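Local coordinates for B-agarase (Saccharophagus degradans, PDB 4BQ2), which hydrolyses the beta-linkages of agarose as a family 50 exo-beta-agarase of a marine bacterium, probably releasing its product from chain ends, at residues D7-Q12 with P36-K41; T30-E35 with M109-A114; Y73-S78 with I184-I189; S101-V106 with D148-V153. All blocks are in the same frame, centred on the assembly; numbering follows the deposited sequence.

Interaction 1. Residues D7-Q12 with P36-K41; sequences DFENDQ and PSKGLK. With CA (calcium ion), chain K.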
loop_
_atom_site.group_PDB
_atom_site.type_symbol
_atom_site.label_atom_id
_atom_site.label_comp_id
_atom_site.label_asym_id
_atom_site.label_seq_id
_atom_site.Cartn_x
_atom_site.Cartn_y
_atom_site.Cartn_z
ATOM N N ASP A 7 -22.925 -28.021 2.417
ATOM C CA ASP A 7 -22.638 -28.703 1.134
ATOM C C ASP A 7 -23.701 -28.447 0.081
ATOM O O ASP A 7 -23.578 -28.922 -1.049
ATOM C CB ASP A 7 -22.376 -30.208 1.306
ATOM C CG ASP A 7 -23.590 -30.987 1.810
ATOM O OD1 ASP A 7 -24.750 -30.528 1.753
ATOM O OD2 ASP A 7 -23.361 -32.095 2.298
ATOM N N PHE A 8 -24.746 -27.710 0.467
ATOM C CA PHE A 8 -25.857 -27.295 -0.437
ATOM C C PHE A 8 -26.659 -28.431 -1.089
ATOM O O PHE A 8 -27.413 -28.187 -2.043
ATOM C CB PHE A 8 -25.382 -26.239 -1.451
ATOM C CG PHE A 8 -24.674 -25.089 -0.795
ATOM C CD1 PHE A 8 -25.408 -24.112 -0.120
ATOM C CD2 PHE A 8 -23.278 -25.031 -0.751
ATOM C CE1 PHE A 8 -24.766 -23.066 0.546
ATOM C CE2 PHE A 8 -22.632 -23.977 -0.090
ATOM C CZ PHE A 8 -23.383 -23.003 0.552
ATOM N N GLU A 9 -26.519 -29.648 -0.555
ATOM C CA GLU A 9 -27.140 -30.834 -1.176
ATOM C C GLU A 9 -28.654 -30.956 -0.954
ATOM O O GLU A 9 -29.348 -31.589 -1.731
ATOM C CB GLU A 9 -26.426 -32.120 -0.738
ATOM C CG GLU A 9 -24.987 -32.190 -1.232
ATOM C CD GLU A 9 -24.918 -32.047 -2.740
ATOM O OE1 GLU A 9 -25.648 -32.790 -3.420
ATOM O OE2 GLU A 9 -24.191 -31.160 -3.249
ATOM N N ASN A 10 -29.162 -30.378 0.121
ATOM C CA ASN A 10 -30.619 -30.329 0.314
ATOM C C ASN A 10 -31.313 -29.311 -0.632
ATOM O O ASN A 10 -32.503 -29.049 -0.492
ATOM C CB ASN A 10 -30.948 -30.059 1.794
ATOM C CG ASN A 10 -30.558 -28.652 2.236
ATOM O OD1 ASN A 10 -29.993 -27.872 1.454
ATOM N ND2 ASN A 10 -30.867 -28.317 3.487
ATOM N N ASP A 11 -30.556 -28.723 -1.567
ATOM C CA ASP A 11 -31.111 -27.830 -2.623
ATOM C C ASP A 11 -31.713 -26.508 -2.073
ATOM O O ASP A 11 -32.485 -25.808 -2.757
ATOM C CB ASP A 11 -32.158 -28.593 -3.478
ATOM C CG ASP A 11 -32.019 -28.337 -4.988
ATOM O OD1 ASP A 11 -31.437 -27.305 -5.393
ATOM O OD2 ASP A 11 -32.496 -29.186 -5.786
ATOM N N GLN A 12 -31.362 -26.146 -0.839
ATOM C CA GLN A 12 -31.921 -24.917 -0.286
ATOM C C GLN A 12 -30.862 -23.842 -0.074
ATOM O O GLN A 12 -29.724 -24.131 0.331
ATOM C CB GLN A 12 -32.649 -25.205 1.022
ATOM C CG GLN A 12 -33.805 -26.183 0.874
ATOM C CD GLN A 12 -34.507 -26.441 2.192
ATOM O OE1 GLN A 12 -34.620 -25.543 3.034
ATOM N NE2 GLN A 12 -34.979 -27.680 2.386
ATOM N N PRO A 36 -19.808 -33.461 -10.629
ATOM C CA PRO A 36 -20.877 -32.472 -10.456
ATOM C C PRO A 36 -21.445 -32.527 -9.031
ATOM O O PRO A 36 -21.528 -33.596 -8.416
ATOM C CB PRO A 36 -21.941 -32.915 -11.449
ATOM C CG PRO A 36 -21.205 -33.648 -12.503
ATOM C CD PRO A 36 -19.975 -34.249 -11.863
ATOM N N SER A 37 -21.816 -31.379 -8.506
ATOM C CA SER A 37 -22.328 -31.308 -7.152
ATOM C C SER A 37 -23.236 -30.100 -7.126
ATOM O O SER A 37 -23.141 -29.272 -8.001
ATOM C CB SER A 37 -21.180 -31.129 -6.175
ATOM O OG SER A 37 -21.625 -31.272 -4.830
ATOM N N LYS A 38 -24.134 -30.003 -6.153
ATOM C CA LYS A 38 -24.891 -28.767 -5.978
ATOM C C LYS A 38 -24.043 -27.720 -5.247
ATOM O O LYS A 38 -23.486 -28.017 -4.202
ATOM C CB LYS A 38 -26.174 -29.033 -5.188
ATOM C CG LYS A 38 -27.089 -30.081 -5.778
ATOM C CD LYS A 38 -28.100 -29.527 -6.745
ATOM C CE LYS A 38 -29.419 -30.286 -6.616
ATOM N NZ LYS A 38 -29.239 -31.676 -6.128
ATOM N N GLY A 39 -23.962 -26.506 -5.792
ATOM C CA GLY A 39 -23.211 -25.424 -5.157
ATOM C C GLY A 39 -24.037 -24.132 -5.063
ATOM O O GLY A 39 -25.104 -24.018 -5.664
ATOM N N LEU A 40 -23.552 -23.199 -4.260
ATOM C CA LEU A 40 -24.180 -21.884 -4.163
ATOM C C LEU A 40 -23.596 -20.967 -5.218
ATOM O O LEU A 40 -22.394 -20.596 -5.159
ATOM C CB LEU A 40 -23.950 -21.292 -2.788
ATOM C CG LEU A 40 -24.592 -19.911 -2.576
ATOM C CD1 LEU A 40 -26.084 -20.036 -2.331
ATOM C CD2 LEU A 40 -23.902 -19.289 -1.381
ATOM N N LYS A 41 -24.453 -20.565 -6.145
ATOM C CA LYS A 41 -24.078 -19.643 -7.191
ATOM C C LYS A 41 -24.327 -18.218 -6.684
ATOM O O LYS A 41 -25.453 -17.872 -6.326
ATOM C CB LYS A 41 -24.874 -19.896 -8.473
ATOM C CG LYS A 41 -24.488 -18.922 -9.585
ATOM C CD LYS A 41 -25.355 -19.077 -10.809
ATOM C CE LYS A 41 -24.921 -18.045 -11.842
ATOM N NZ LYS A 41 -25.352 -18.438 -13.215
HETATM CA CA CA K . -22.412 -29.626 -2.926
HETATM O O HOH W 1 -25.066 -33.126 -6.046
HETATM O O HOH W 2 -21.361 -31.180 -2.011
#
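E9 and S37 meet at a calcium ion that also draws in the backbone of D7 and K38, and this is the tight part of the contact. The metal is held by D7 O at 2.3 Å and E9 OE2 at 2.4 Å from the loop, and by S37 OG and K38 O from strand 36-41; water 2 and D185 complete the shell. E9 OE2 does double duty: through its syn lone pair it also accepts the backbone N of K38 at 3.1 Å, a bent bond of 136°. E9 reaches the ion because its chain folds at CB-CG (chi2 -56°), while D7 OD1 takes the N-H of E9 in an Asx turn. Farther along the strand from the metal, L40 CB sits over the centre of the F8 ring, 3.8 Å from the centroid, a CH-pi contact. The outer side is looser. D11 OD2 comes to 3.4 Å from K38 CE but 4.1 Å from NZ, beyond a salt bridge, and water 1 donates to E9 OE1 and accepts only a weak bond from K38 N. D7 O just before the type I turn F8-D11, and E9 OE2 within it, thus face the strand in a probably structural calcium site of the agarase CBM-like domain.

Interaction 2. Residues T30-E35 with M109-A114; sequences TGINGE and MQSYYA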
loop_
_atom_site.group_PDB
_atom_site.type_symbol
_atom_site.label_atom_id
_atom_site.label_comp_id
_atom_site.label_asym_id
_atom_site.label_seq_id
_atom_site.Cartn_x
_atom_site.Cartn_y
_atom_site.Cartn_z
ATOM N N THR A 30 -19.288 -28.490 -11.771
ATOM C CA THR A 30 -18.203 -29.480 -11.588
ATOM C C THR A 30 -17.252 -29.194 -10.418
ATOM O O THR A 30 -16.500 -28.203 -10.428
ATOM C CB THR A 30 -17.367 -29.624 -12.874
ATOM O OG1 THR A 30 -18.236 -29.996 -13.952
ATOM C CG2 THR A 30 -16.251 -30.663 -12.688
ATOM N N GLY A 31 -17.270 -30.064 -9.404
ATOM C CA GLY A 31 -16.450 -29.865 -8.213
ATOM C C GLY A 31 -14.956 -30.131 -8.387
ATOM O O GLY A 31 -14.505 -30.527 -9.467
ATOM N N ILE A 32 -14.213 -29.929 -7.304
ATOM C CA ILE A 32 -12.754 -30.054 -7.280
ATOM C C ILE A 32 -12.295 -31.457 -7.653
ATOM O O ILE A 32 -11.213 -31.629 -8.229
ATOM C CB ILE A 32 -12.121 -29.667 -5.901
ATOM C CG1 ILE A 32 -12.677 -30.518 -4.732
ATOM C CG2 ILE A 32 -12.277 -28.189 -5.611
ATOM C CD1 ILE A 32 -11.669 -30.817 -3.641
ATOM N N ASN A 33 -13.117 -32.451 -7.315
ATOM C CA ASN A 33 -12.768 -33.846 -7.559
ATOM C C ASN A 33 -13.228 -34.321 -8.944
ATOM O O ASN A 33 -13.139 -35.498 -9.235
ATOM C CB ASN A 33 -13.272 -34.762 -6.420
ATOM C CG ASN A 33 -14.795 -34.813 -6.315
ATOM O OD1 ASN A 33 -15.510 -34.266 -7.160
ATOM N ND2 ASN A 33 -15.299 -35.469 -5.255
ATOM N N GLY A 34 -13.749 -33.393 -9.768
ATOM C CA GLY A 34 -14.220 -33.691 -11.120
ATOM C C GLY A 34 -15.698 -34.046 -11.212
ATOM O O GLY A 34 -16.261 -34.148 -12.311
ATOM N N GLU A 35 -16.339 -34.203 -10.060
ATOM C CA GLU A 35 -17.736 -34.626 -10.005
ATOM C C GLU A 35 -18.725 -33.460 -9.837
ATOM O O GLU A 35 -18.535 -32.613 -8.952
ATOM C CB GLU A 35 -17.948 -35.578 -8.828
ATOM C CG GLU A 35 -16.979 -36.751 -8.754
ATOM C CD GLU A 35 -17.265 -37.626 -7.554
ATOM O OE1 GLU A 35 -18.371 -37.538 -7.006
ATOM O OE2 GLU A 35 -16.391 -38.388 -7.144
ATOM N N MET A 109 -12.671 -25.567 -10.324
ATOM C CA MET A 109 -12.886 -25.260 -8.919
ATOM C C MET A 109 -11.653 -25.663 -8.124
ATOM O O MET A 109 -11.018 -26.656 -8.459
ATOM C CB MET A 109 -14.092 -26.027 -8.429
ATOM C CG MET A 109 -14.250 -25.925 -6.927
ATOM S SD MET A 109 -15.976 -25.863 -6.542
ATOM C CE MET A 109 -16.376 -24.270 -7.190
ATOM N N GLN A 110 -11.319 -24.904 -7.078
ATOM C CA GLN A 110 -10.249 -25.268 -6.151
ATOM C C GLN A 110 -10.726 -25.146 -4.703
ATOM O O GLN A 110 -11.765 -24.507 -4.446
ATOM C CB GLN A 110 -9.020 -24.382 -6.376
ATOM C CG GLN A 110 -8.513 -24.409 -7.816
ATOM C CD GLN A 110 -7.221 -23.646 -8.001
ATOM O OE1 GLN A 110 -6.168 -24.054 -7.505
ATOM N NE2 GLN A 110 -7.291 -22.515 -8.709
ATOM N N SER A 111 -9.981 -25.732 -3.764
ATOM C CA SER A 111 -10.299 -25.600 -2.334
ATOM C C SER A 111 -9.418 -24.541 -1.731
ATOM O O SER A 111 -8.198 -24.477 -2.043
ATOM C CB SER A 111 -10.024 -26.907 -1.550
ATOM O OG SER A 111 -11.068 -27.845 -1.695
ATOM N N TYR A 112 -10.017 -23.739 -0.847
ATOM C CA TYR A 112 -9.345 -22.605 -0.244
ATOM C C TYR A 112 -9.432 -22.709 1.271
ATOM O O TYR A 112 -10.491 -23.044 1.804
ATOM C CB TYR A 112 -10.014 -21.296 -0.722
ATOM C CG TYR A 112 -9.768 -21.006 -2.179
ATOM C CD1 TYR A 112 -10.603 -21.527 -3.178
ATOM C CD2 TYR A 112 -8.687 -20.219 -2.559
ATOM C CE1 TYR A 112 -10.379 -21.283 -4.514
ATOM C CE2 TYR A 112 -8.445 -19.954 -3.874
ATOM C CZ TYR A 112 -9.274 -20.504 -4.867
ATOM O OH TYR A 112 -9.002 -20.188 -6.193
ATOM N N TYR A 113 -8.361 -22.397 1.989
ATOM C CA TYR A 113 -8.491 -22.473 3.452
ATOM C C TYR A 113 -7.989 -21.272 4.197
ATOM O O TYR A 113 -7.049 -20.600 3.763
ATOM C CB TYR A 113 -7.859 -23.760 4.031
ATOM C CG TYR A 113 -6.356 -23.869 3.817
ATOM C CD1 TYR A 113 -5.840 -24.438 2.646
ATOM C CD2 TYR A 113 -5.464 -23.435 4.788
ATOM C CE1 TYR A 113 -4.463 -24.559 2.446
ATOM C CE2 TYR A 113 -4.088 -23.549 4.609
ATOM C CZ TYR A 113 -3.600 -24.114 3.435
ATOM O OH TYR A 113 -2.238 -24.211 3.266
ATOM N N ALA A 114 -8.614 -21.041 5.350
ATOM C CA ALA A 114 -8.216 -20.004 6.262
ATOM C C ALA A 114 -8.055 -20.611 7.635
ATOM O O ALA A 114 -9.012 -21.131 8.224
ATOM C CB ALA A 114 -9.251 -18.876 6.281
HETATM O O HOH W 3 -14.042 -27.812 -11.616
#
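A type I beta turn, G31 to G34, in the connection between antiparallel strands 22-30 and 36-44 packs its first corner residue, I32, against M109, just before strand 110-115. The key touch is I32 CG2 on M109 CG at 3.3 Å, closer than carbon atoms usually sit. I32 places CG1 between its backbone N and carbonyl carbon (chi1 58°), which leaves CG2 beside the N and directed at M109, while CD1 reaches on to S111 OG at 3.6 Å. M109 sends CG anti to its own N (chi1 171°) and then bends, so that CB and CG lie against the turn whereas the sulfur end leads away, toward D75 and V77 of strand 70-79. The backbones are linked indirectly: water 3 donates to T30 O at 2.8 Å and accepts from M109 N at 2.9 Å. I32 CD1 merely packs against the S111 hydroxyl, whose hydrogen bonds involve D75 OD1 and R188 NH2. Within the turn, G34 N returns to G31 O at 3.0 Å, G31 N donates to E35 O, and N33 OD1 takes the N-H of E35 at 3.0 Å in an Asx turn, the donor tilted 30° from the carbonyl plane. With 213 Å² buried in all, the contact is modest: a type I turn in the hairpin of strands 22-30 and 36-44, laid by one aliphatic side chain on the lead-in to strand 110-115 of the agarase CBM-like domain.

Interaction 3. Residues Y73-S78 with I184-I189; sequences YFDIVS and IDNIRI. With CA (calcium ion), chain K.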
loop_
_atom_site.group_PDB
_atom_site.type_symbol
_atom_site.label_atom_id
_atom_site.label_comp_id
_atom_site.label_asym_id
_atom_site.label_seq_id
_atom_site.Cartn_x
_atom_site.Cartn_y
_atom_site.Cartn_z
ATOM N N TYR A 73 -12.500 -24.214 5.379
ATOM C CA TYR A 73 -12.320 -24.503 3.956
ATOM C C TYR A 73 -13.522 -24.118 3.130
ATOM O O TYR A 73 -14.645 -24.299 3.587
ATOM C CB TYR A 73 -12.124 -26.011 3.796
ATOM C CG TYR A 73 -10.729 -26.457 4.054
ATOM C CD1 TYR A 73 -10.226 -26.517 5.351
ATOM C CD2 TYR A 73 -9.890 -26.820 3.002
ATOM C CE1 TYR A 73 -8.936 -26.929 5.603
ATOM C CE2 TYR A 73 -8.587 -27.241 3.253
ATOM C CZ TYR A 73 -8.127 -27.300 4.550
ATOM O OH TYR A 73 -6.846 -27.724 4.822
ATOM N N PHE A 74 -13.284 -23.639 1.903
ATOM C CA PHE A 74 -14.349 -23.371 0.919
ATOM C C PHE A 74 -13.866 -23.865 -0.430
ATOM O O PHE A 74 -12.677 -23.675 -0.754
ATOM C CB PHE A 74 -14.592 -21.856 0.730
ATOM C CG PHE A 74 -14.801 -21.077 1.992
ATOM C CD1 PHE A 74 -13.731 -20.709 2.793
ATOM C CD2 PHE A 74 -16.067 -20.599 2.307
ATOM C CE1 PHE A 74 -13.925 -19.957 3.951
ATOM C CE2 PHE A 74 -16.286 -19.858 3.473
ATOM C CZ PHE A 74 -15.213 -19.526 4.278
ATOM N N ASP A 75 -14.753 -24.496 -1.209
ATOM C CA ASP A 75 -14.468 -24.775 -2.626
ATOM C C ASP A 75 -15.085 -23.616 -3.400
ATOM O O ASP A 75 -16.243 -23.275 -3.181
ATOM C CB ASP A 75 -15.090 -26.106 -3.100
ATOM C CG ASP A 75 -14.508 -27.337 -2.397
ATOM O OD1 ASP A 75 -13.538 -27.218 -1.613
ATOM O OD2 ASP A 75 -15.100 -28.430 -2.589
ATOM N N ILE A 76 -14.305 -22.950 -4.239
ATOM C CA ILE A 76 -14.786 -21.738 -4.929
ATOM C C ILE A 76 -14.258 -21.704 -6.350
ATOM O O ILE A 76 -13.120 -22.164 -6.613
ATOM C CB ILE A 76 -14.339 -20.427 -4.195
ATOM C CG1 ILE A 76 -14.370 -20.595 -2.665
ATOM C CG2 ILE A 76 -15.176 -19.211 -4.630
ATOM C CD1 ILE A 76 -13.856 -19.371 -1.898
ATOM N N VAL A 77 -15.050 -21.153 -7.267
ATOM C CA VAL A 77 -14.551 -20.875 -8.622
ATOM C C VAL A 77 -15.304 -19.665 -9.147
ATOM O O VAL A 77 -16.432 -19.436 -8.724
ATOM C CB VAL A 77 -14.788 -22.061 -9.569
ATOM C CG1 VAL A 77 -16.275 -22.223 -9.889
ATOM C CG2 VAL A 77 -13.990 -21.894 -10.854
ATOM N N SER A 78 -14.689 -18.887 -10.048
ATOM C CA SER A 78 -15.385 -17.746 -10.685
ATOM C C SER A 78 -15.978 -18.235 -12.003
ATOM O O SER A 78 -15.485 -19.186 -12.572
ATOM C CB SER A 78 -14.430 -16.569 -10.964
ATOM O OG SER A 78 -13.986 -16.010 -9.755
ATOM N N ILE A 184 -19.731 -21.504 -4.857
ATOM C CA ILE A 184 -19.141 -21.867 -3.575
ATOM C C ILE A 184 -19.737 -23.221 -3.171
ATOM O O ILE A 184 -20.939 -23.445 -3.331
ATOM C CB ILE A 184 -19.471 -20.817 -2.500
ATOM C CG1 ILE A 184 -18.855 -19.428 -2.859
ATOM C CG2 ILE A 184 -19.008 -21.282 -1.116
ATOM C CD1 ILE A 184 -19.407 -18.282 -2.024
ATOM N N ASP A 185 -18.913 -24.116 -2.643
ATOM C CA ASP A 185 -19.422 -25.415 -2.169
ATOM C C ASP A 185 -18.566 -25.909 -1.025
ATOM O O ASP A 185 -17.408 -25.465 -0.863
ATOM C CB ASP A 185 -19.487 -26.396 -3.343
ATOM C CG ASP A 185 -20.346 -27.627 -3.038
ATOM O OD1 ASP A 185 -20.966 -27.682 -1.952
ATOM O OD2 ASP A 185 -20.359 -28.562 -3.864
ATOM N N ASN A 186 -19.146 -26.777 -0.180
ATOM C CA ASN A 186 -18.405 -27.539 0.829
ATOM C C ASN A 186 -17.724 -26.674 1.874
ATOM O O ASN A 186 -16.545 -26.836 2.148
ATOM C CB ASN A 186 -17.401 -28.495 0.163
ATOM C CG ASN A 186 -18.093 -29.509 -0.742
ATOM O OD1 ASN A 186 -19.119 -30.079 -0.367
ATOM N ND2 ASN A 186 -17.551 -29.725 -1.936
ATOM N N ILE A 187 -18.462 -25.707 2.399
ATOM C CA ILE A 187 -17.945 -24.916 3.474
ATOM C C ILE A 187 -17.795 -25.830 4.677
ATOM O O ILE A 187 -18.775 -26.419 5.150
ATOM C CB ILE A 187 -18.854 -23.726 3.793
ATOM C CG1 ILE A 187 -19.189 -22.976 2.488
ATOM C CG2 ILE A 187 -18.158 -22.881 4.825
ATOM C CD1 ILE A 187 -19.926 -21.653 2.627
ATOM N N ARG A 188 -16.564 -25.986 5.149
ATOM C CA ARG A 188 -16.292 -26.982 6.184
ATOM C C ARG A 188 -15.106 -26.586 7.051
ATOM O O ARG A 188 -14.332 -25.694 6.661
ATOM C CB ARG A 188 -16.026 -28.342 5.507
ATOM C CG ARG A 188 -14.703 -28.380 4.734
ATOM C CD ARG A 188 -14.750 -29.263 3.516
ATOM N NE ARG A 188 -13.434 -29.361 2.866
ATOM C CZ ARG A 188 -13.104 -28.752 1.724
ATOM N NH1 ARG A 188 -13.974 -27.943 1.090
ATOM N NH2 ARG A 188 -11.885 -28.941 1.234
ATOM N N ILE A 189 -14.955 -27.253 8.201
ATOM C CA ILE A 189 -13.755 -27.174 9.031
ATOM C C ILE A 189 -12.989 -28.496 8.992
ATOM O O ILE A 189 -13.579 -29.563 9.136
ATOM C CB ILE A 189 -14.054 -26.835 10.503
ATOM C CG1 ILE A 189 -14.665 -25.447 10.612
ATOM C CG2 ILE A 189 -12.771 -26.843 11.333
ATOM C CD1 ILE A 189 -15.423 -25.270 11.899
HETATM CA CA CA K . -22.412 -29.626 -2.926
HETATM O O HOH W 2 -21.361 -31.180 -2.011
#
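D75 and R188 form a salt bridge between antiparallel strands 73-78 and 184-189, OD1 meeting NH1 at 2.8 Å. OD1 lies at the edge of the guanidinium, and NH1 meets it from 49° above the carboxylate plane. The other oxygen, OD2, accepts N186 ND2 at 2.8 Å, nearly straight at 175°; OD1 is also hydrogen-bonded to S111 OG. R188 spends NH1 again on N186 O, in the carbonyl plane on a lone pair, NE on Q190 and NH2 on S111 OG, while Y73 CB sits 3.6 Å above the guanidinium face. Backbone pairing satisfies Y73 and R188 mutually, Y73 N to R188 O at 2.7 Å, and likewise D75 and D185, D75 N to D185 O at 2.8 Å. D185 binds calcium through both oxygens, and OD2 is further bonded to Y29. Water 2, itself on the metal, donates to N186 OD1. Between the two hydrogen-bonded pairs the register slips by one residue, a beta bulge; N186 and I187 both face F6 of strand 3-6, a G1 bulge.

Interaction 4. Residues S101-V106 with D148-V153; sequences SIDIPV and DDRQFV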
loop_
_atom_site.group_PDB
_atom_site.type_symbol
_atom_site.label_atom_id
_atom_site.label_comp_id
_atom_site.label_asym_id
_atom_site.label_seq_id
_atom_site.Cartn_x
_atom_site.Cartn_y
_atom_site.Cartn_z
ATOM N N SER A 101 -7.605 -12.741 2.140
ATOM C CA SER A 101 -8.120 -12.514 0.810
ATOM C C SER A 101 -7.324 -13.338 -0.181
ATOM O O SER A 101 -6.145 -13.722 0.099
ATOM C CB SER A 101 -8.028 -11.004 0.451
ATOM O OG SER A 101 -8.560 -10.790 -0.853
ATOM N N ILE A 102 -7.936 -13.608 -1.335
ATOM C CA ILE A 102 -7.256 -14.346 -2.409
ATOM C C ILE A 102 -7.993 -14.125 -3.726
ATOM O O ILE A 102 -9.156 -13.692 -3.731
ATOM C CB ILE A 102 -7.143 -15.866 -2.058
ATOM C CG1 ILE A 102 -6.144 -16.571 -2.968
ATOM C CG2 ILE A 102 -8.511 -16.544 -2.097
ATOM C CD1 ILE A 102 -4.748 -16.015 -2.828
ATOM N N ASP A 103 -7.322 -14.399 -4.843
ATOM C CA ASP A 103 -7.949 -14.386 -6.166
ATOM C C ASP A 103 -8.663 -15.709 -6.390
ATOM O O ASP A 103 -8.153 -16.750 -5.971
ATOM C CB ASP A 103 -6.874 -14.288 -7.266
ATOM C CG ASP A 103 -5.893 -15.440 -7.226
ATOM O OD1 ASP A 103 -5.081 -15.488 -6.265
ATOM O OD2 ASP A 103 -5.949 -16.304 -8.157
ATOM N N ILE A 104 -9.829 -15.646 -7.037
ATOM C CA ILE A 104 -10.589 -16.819 -7.450
ATOM C C ILE A 104 -10.645 -16.818 -8.967
ATOM O O ILE A 104 -11.385 -16.026 -9.582
ATOM C CB ILE A 104 -12.027 -16.846 -6.883
ATOM C CG1 ILE A 104 -12.058 -16.479 -5.386
ATOM C CG2 ILE A 104 -12.665 -18.188 -7.214
ATOM C CD1 ILE A 104 -11.272 -17.407 -4.432
ATOM N N PRO A 105 -9.831 -17.684 -9.596
ATOM C CA PRO A 105 -9.807 -17.743 -11.057
ATOM C C PRO A 105 -11.062 -18.379 -11.635
ATOM O O PRO A 105 -11.753 -19.118 -10.937
ATOM C CB PRO A 105 -8.574 -18.638 -11.372
ATOM C CG PRO A 105 -7.747 -18.601 -10.130
ATOM C CD PRO A 105 -8.741 -18.477 -8.994
ATOM N N VAL A 106 -11.355 -18.046 -12.888
ATOM C CA VAL A 106 -12.350 -18.761 -13.704
ATOM C C VAL A 106 -11.695 -20.074 -14.135
ATOM O O VAL A 106 -10.481 -20.119 -14.313
ATOM C CB VAL A 106 -12.725 -17.935 -14.949
ATOM C CG1 VAL A 106 -13.753 -18.653 -15.798
ATOM C CG2 VAL A 106 -13.294 -16.589 -14.551
ATOM N N ASP A 148 -2.627 -29.585 -2.618
ATOM C CA ASP A 148 -3.141 -28.931 -3.834
ATOM C C ASP A 148 -4.005 -27.691 -3.479
ATOM O O ASP A 148 -4.305 -26.857 -4.348
ATOM C CB ASP A 148 -3.977 -29.917 -4.646
ATOM C CG ASP A 148 -3.138 -30.854 -5.497
ATOM O OD1 ASP A 148 -1.895 -30.829 -5.399
ATOM O OD2 ASP A 148 -3.735 -31.616 -6.292
ATOM N N ASP A 149 -4.382 -27.580 -2.206
ATOM C CA ASP A 149 -5.294 -26.533 -1.735
ATOM C C ASP A 149 -4.618 -25.162 -1.738
ATOM O O ASP A 149 -3.381 -25.059 -1.708
ATOM C CB ASP A 149 -5.814 -26.856 -0.331
ATOM C CG ASP A 149 -6.543 -28.181 -0.269
ATOM O OD1 ASP A 149 -7.131 -28.603 -1.299
ATOM O OD2 ASP A 149 -6.502 -28.811 0.811
ATOM N N ARG A 150 -5.430 -24.112 -1.772
ATOM C CA ARG A 150 -4.907 -22.749 -1.727
ATOM C C ARG A 150 -5.163 -22.080 -0.395
ATOM O O ARG A 150 -6.276 -22.056 0.075
ATOM C CB ARG A 150 -5.506 -21.925 -2.854
ATOM C CG ARG A 150 -5.181 -22.504 -4.240
ATOM C CD ARG A 150 -5.541 -21.510 -5.326
ATOM N NE ARG A 150 -4.667 -20.326 -5.304
ATOM C CZ ARG A 150 -5.023 -19.148 -5.809
ATOM N NH1 ARG A 150 -6.222 -18.990 -6.380
ATOM N NH2 ARG A 150 -4.173 -18.129 -5.772
ATOM N N GLN A 151 -4.129 -21.494 0.186
ATOM C CA GLN A 151 -4.263 -20.824 1.483
ATOM C C GLN A 151 -4.714 -19.376 1.270
ATOM O O GLN A 151 -4.063 -18.639 0.521
ATOM C CB GLN A 151 -2.936 -20.870 2.276
ATOM C CG GLN A 151 -3.138 -20.252 3.647
ATOM C CD GLN A 151 -2.004 -20.411 4.634
ATOM O OE1 GLN A 151 -0.815 -20.450 4.280
ATOM N NE2 GLN A 151 -2.365 -20.411 5.899
ATOM N N PHE A 152 -5.832 -18.967 1.886
ATOM C CA PHE A 152 -6.228 -17.546 1.872
ATOM C C PHE A 152 -5.040 -16.764 2.421
ATOM O O PHE A 152 -4.375 -17.196 3.399
ATOM C CB PHE A 152 -7.435 -17.277 2.773
ATOM C CG PHE A 152 -8.785 -17.295 2.077
ATOM C CD1 PHE A 152 -9.327 -16.124 1.542
ATOM C CD2 PHE A 152 -9.562 -18.462 2.046
ATOM C CE1 PHE A 152 -10.593 -16.115 0.938
ATOM C CE2 PHE A 152 -10.816 -18.467 1.442
ATOM C CZ PHE A 152 -11.345 -17.293 0.894
ATOM N N VAL A 153 -4.767 -15.609 1.824
ATOM C CA VAL A 153 -3.558 -14.880 2.180
ATOM C C VAL A 153 -3.843 -13.970 3.349
ATOM O O VAL A 153 -4.883 -13.310 3.374
ATOM C CB VAL A 153 -3.098 -14.018 0.993
ATOM C CG1 VAL A 153 -1.866 -13.188 1.304
ATOM C CG2 VAL A 153 -2.857 -14.906 -0.221
#
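R150 and D103 cross at about a right angle, their guanidinium and carboxylate planes 55° apart. The arginine grips end-on with two nitrogens: NH2 meets OD1 at 2.8 Å on its syn side, while NH1 approaches OD2 at 3.2 Å from well above the carboxylate plane. D103 has CG between its backbone N and carbonyl carbon (chi1 59°), which turns the carboxylate to R150; NH1 also gives a weak bond to D103 O. I102, in the one of its two conformers described here, spreads its branches over two flat groups. CG1 lies 3.6 Å above one face of the guanidinium, offset to its rim, and CG2 lies over one face of the F152 ring, 4.0 Å from the centroid and 24° off the normal, as a CH-pi contact. S101 and V153 make an antiparallel hydrogen-bonded pair, V153 N to S101 O at 2.9 Å. Strand 97-104 thus lies between strand 84-92, which bonds I102 through F86, and strand 150-155, whose R150 pairs in parallel with strand 110-115 and bonds Y112 OH through NH1.

All four contacts belong to the agarase CBM-like beta domain. Interactions 1 and 3, with centres about 11 Å apart, share the calcium ion and water 2: strands 36-44 and 180-191 are neighbours, L40 N lying 2.8 Å from I184 O. Interaction 2 is about 7 Å from interaction 3, centre to centre, and S111 OG comes within 2.5 Å of D75 OD1, joining the turn-side strand to the salt bridge there. Interaction 4 lies farther inward, toward the centre of the chain; it meets interaction 2, Y113 O being 2.8 Å from F152 N, and interaction 3, where S78 OG approaches I104 O at 2.6 Å. Its nearest atoms remain about 10 Å from interaction 1, whereas interaction 3 touches both.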